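Local coordinates for Mgp-operon protein 3 (Mycoplasma pneumoniae, PDB 6RJ1), which probably takes part in adhesion of the bacterium to host cells, perhaps through sugars, as an extracellular, membrane-anchored protein, at residues L804-N813 with I832-G840. Numbering follows the deposited sequence.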
# COMPACT_ATOMS: atom_id res chain seq x y z
N LEU A 804 10.71 -3.91 -4.84
CA LEU A 804 11.39 -2.63 -4.81
C LEU A 804 10.60 -1.65 -3.97
O LEU A 804 9.36 -1.59 -4.06
CB LEU A 804 11.56 -2.12 -6.25
CG LEU A 804 12.95 -2.28 -6.93
CD1 LEU A 804 13.58 -3.65 -6.68
CD2 LEU A 804 12.85 -2.03 -8.40
N VAL A 805 11.31 -0.94 -3.09
CA VAL A 805 10.78 0.11 -2.21
C VAL A 805 11.62 1.38 -2.41
O VAL A 805 12.65 1.33 -3.10
CB VAL A 805 10.68 -0.30 -0.71
CG1 VAL A 805 9.62 -1.37 -0.50
CG2 VAL A 805 12.03 -0.72 -0.14
N ARG A 806 11.20 2.50 -1.82
CA ARG A 806 11.95 3.74 -1.93
C ARG A 806 13.29 3.59 -1.22
O ARG A 806 13.32 3.29 -0.01
CB ARG A 806 11.17 4.93 -1.38
CG ARG A 806 9.85 5.18 -2.09
CD ARG A 806 9.24 6.49 -1.66
NE ARG A 806 9.94 7.64 -2.23
CZ ARG A 806 9.63 8.90 -1.98
NH1 ARG A 806 8.66 9.20 -1.13
NH2 ARG A 806 10.30 9.88 -2.57
N GLY A 807 14.37 3.72 -1.99
CA GLY A 807 15.73 3.63 -1.48
C GLY A 807 16.44 2.30 -1.56
O GLY A 807 17.67 2.27 -1.38
N GLY A 808 15.72 1.22 -1.80
CA GLY A 808 16.34 -0.09 -1.88
C GLY A 808 15.46 -1.26 -2.24
O GLY A 808 14.28 -1.10 -2.55
N VAL A 809 16.06 -2.46 -2.22
CA VAL A 809 15.40 -3.72 -2.52
C VAL A 809 15.14 -4.51 -1.24
O VAL A 809 16.00 -4.56 -0.35
CB VAL A 809 16.16 -4.54 -3.61
CG1 VAL A 809 17.56 -4.96 -3.14
CG2 VAL A 809 15.36 -5.75 -4.09
N VAL A 810 13.95 -5.13 -1.14
CA VAL A 810 13.60 -5.96 0.00
C VAL A 810 13.42 -7.41 -0.47
O VAL A 810 12.72 -7.67 -1.46
CB VAL A 810 12.46 -5.44 0.92
CG1 VAL A 810 11.64 -4.35 0.25
CG2 VAL A 810 11.57 -6.55 1.46
N ARG A 811 14.11 -8.32 0.22
CA ARG A 811 14.06 -9.75 -0.04
C ARG A 811 13.30 -10.43 1.10
O ARG A 811 13.55 -10.16 2.28
CB ARG A 811 15.47 -10.32 -0.16
CG ARG A 811 15.48 -11.76 -0.65
CD ARG A 811 16.87 -12.32 -0.74
NE ARG A 811 16.83 -13.77 -0.86
CZ ARG A 811 17.91 -14.54 -0.94
NH1 ARG A 811 19.12 -14.01 -0.91
NH2 ARG A 811 17.78 -15.85 -1.06
N LEU A 812 12.40 -11.34 0.72
CA LEU A 812 11.59 -12.12 1.65
C LEU A 812 11.97 -13.58 1.54
O LEU A 812 11.88 -14.16 0.47
CB LEU A 812 10.09 -11.87 1.42
CG LEU A 812 9.67 -10.39 1.37
CD1 LEU A 812 8.25 -10.25 0.88
CD2 LEU A 812 9.90 -9.69 2.70
N ASN A 813 12.48 -14.15 2.64
CA ASN A 813 12.98 -15.52 2.71
C ASN A 813 12.02 -16.48 3.38
O ASN A 813 11.38 -16.13 4.38
CB ASN A 813 14.36 -15.56 3.36
CG ASN A 813 15.30 -14.52 2.79
OD1 ASN A 813 15.74 -14.62 1.64
ND2 ASN A 813 15.59 -13.49 3.57
N ILE A 832 15.30 -13.32 9.97
CA ILE A 832 16.03 -13.74 8.78
C ILE A 832 15.08 -13.86 7.55
O ILE A 832 15.56 -14.08 6.44
CB ILE A 832 16.91 -15.00 9.02
CG1 ILE A 832 16.11 -16.20 9.59
CG2 ILE A 832 18.12 -14.64 9.92
CD1 ILE A 832 16.88 -17.58 9.55
N SER A 833 13.75 -13.65 7.76
CA SER A 833 12.69 -13.69 6.73
C SER A 833 12.60 -12.36 5.96
O SER A 833 12.01 -12.32 4.88
CB SER A 833 11.34 -14.00 7.37
OG SER A 833 10.93 -12.98 8.26
N PHE A 834 13.14 -11.28 6.54
CA PHE A 834 13.13 -9.95 5.93
C PHE A 834 14.55 -9.39 5.82
O PHE A 834 15.34 -9.50 6.76
CB PHE A 834 12.25 -9.00 6.76
CG PHE A 834 12.14 -7.58 6.24
CD1 PHE A 834 13.05 -6.60 6.64
CD2 PHE A 834 11.11 -7.21 5.39
CE1 PHE A 834 12.94 -5.30 6.16
CE2 PHE A 834 10.99 -5.90 4.94
CZ PHE A 834 11.91 -4.95 5.33
N SER A 835 14.83 -8.75 4.67
CA SER A 835 16.10 -8.09 4.37
C SER A 835 15.86 -6.86 3.48
O SER A 835 15.11 -6.94 2.50
CB SER A 835 17.07 -9.06 3.70
OG SER A 835 17.67 -8.49 2.54
N TYR A 836 16.50 -5.74 3.83
CA TYR A 836 16.43 -4.50 3.05
C TYR A 836 17.85 -4.06 2.73
O TYR A 836 18.66 -3.87 3.65
CB TYR A 836 15.62 -3.42 3.78
CG TYR A 836 15.80 -2.03 3.20
CD1 TYR A 836 15.08 -1.61 2.08
CD2 TYR A 836 16.71 -1.13 3.77
CE1 TYR A 836 15.26 -0.34 1.55
CE2 TYR A 836 16.91 0.13 3.22
CZ TYR A 836 16.17 0.53 2.12
OH TYR A 836 16.37 1.78 1.60
N THR A 837 18.18 -3.94 1.44
CA THR A 837 19.50 -3.50 1.00
C THR A 837 19.33 -2.20 0.23
O THR A 837 18.62 -2.19 -0.79
CB THR A 837 20.20 -4.60 0.19
OG1 THR A 837 20.08 -5.84 0.88
CG2 THR A 837 21.68 -4.28 -0.07
N PRO A 838 19.91 -1.08 0.70
CA PRO A 838 19.74 0.20 -0.02
C PRO A 838 20.42 0.19 -1.39
O PRO A 838 21.54 -0.30 -1.50
CB PRO A 838 20.40 1.23 0.91
CG PRO A 838 20.60 0.54 2.21
CD PRO A 838 20.78 -0.90 1.88
N PHE A 839 19.73 0.71 -2.42
CA PHE A 839 20.35 0.76 -3.74
C PHE A 839 21.10 2.10 -3.96
O PHE A 839 20.93 3.04 -3.19
CB PHE A 839 19.37 0.41 -4.87
CG PHE A 839 18.01 1.06 -4.97
CD1 PHE A 839 17.86 2.44 -4.84
CD2 PHE A 839 16.89 0.31 -5.34
CE1 PHE A 839 16.60 3.04 -4.99
CE2 PHE A 839 15.63 0.91 -5.47
CZ PHE A 839 15.49 2.27 -5.30
N GLY A 840 21.97 2.13 -4.96
CA GLY A 840 22.79 3.29 -5.29
C GLY A 840 22.04 4.47 -5.87
O GLY A 840 20.83 4.41 -6.08
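Backbone hydrogen bonds pair V809 with T837 and R811 with S835 in an antiparallel ladder. V809 N donates to T837 O, and T837 N donates back to V809 O (2.9 Å, 171° at the hydrogen). R811 N donates to S835 O; the return bond is weak. F839 N donates to G807 O (2.8 Å) and N813 N to S833 O. N813 ND2 adds a bond to I832 O and another to P913 O.

Aromatic packing gathers at the type II turn V805-G808. The F839 ring lies with one face on the G807-G808 peptide. G808 CA makes a CH-pi contact 3.7 Å from the ring centroid. Y836 has CG anti to the backbone N (chi1 165°), which carries its ring to the turn: CE1 lies 3.6 Å from G808 CA. V805 CG2 meets its ring edge, 3.7 Å from CE1.

F834, on the sheet face of Y836, packs against V810 CG2 (3.6 Å from CE2) and L812 CD2. On the other face, V809, R811, S835 and T837 touch strand 914-920; R811 salt-bridges E899.

Strand 834-838 is thus held to 808-813 mainly by main-chain bonds, with apolar packing on one face; F839 closes the turn end and two N813 bonds the other.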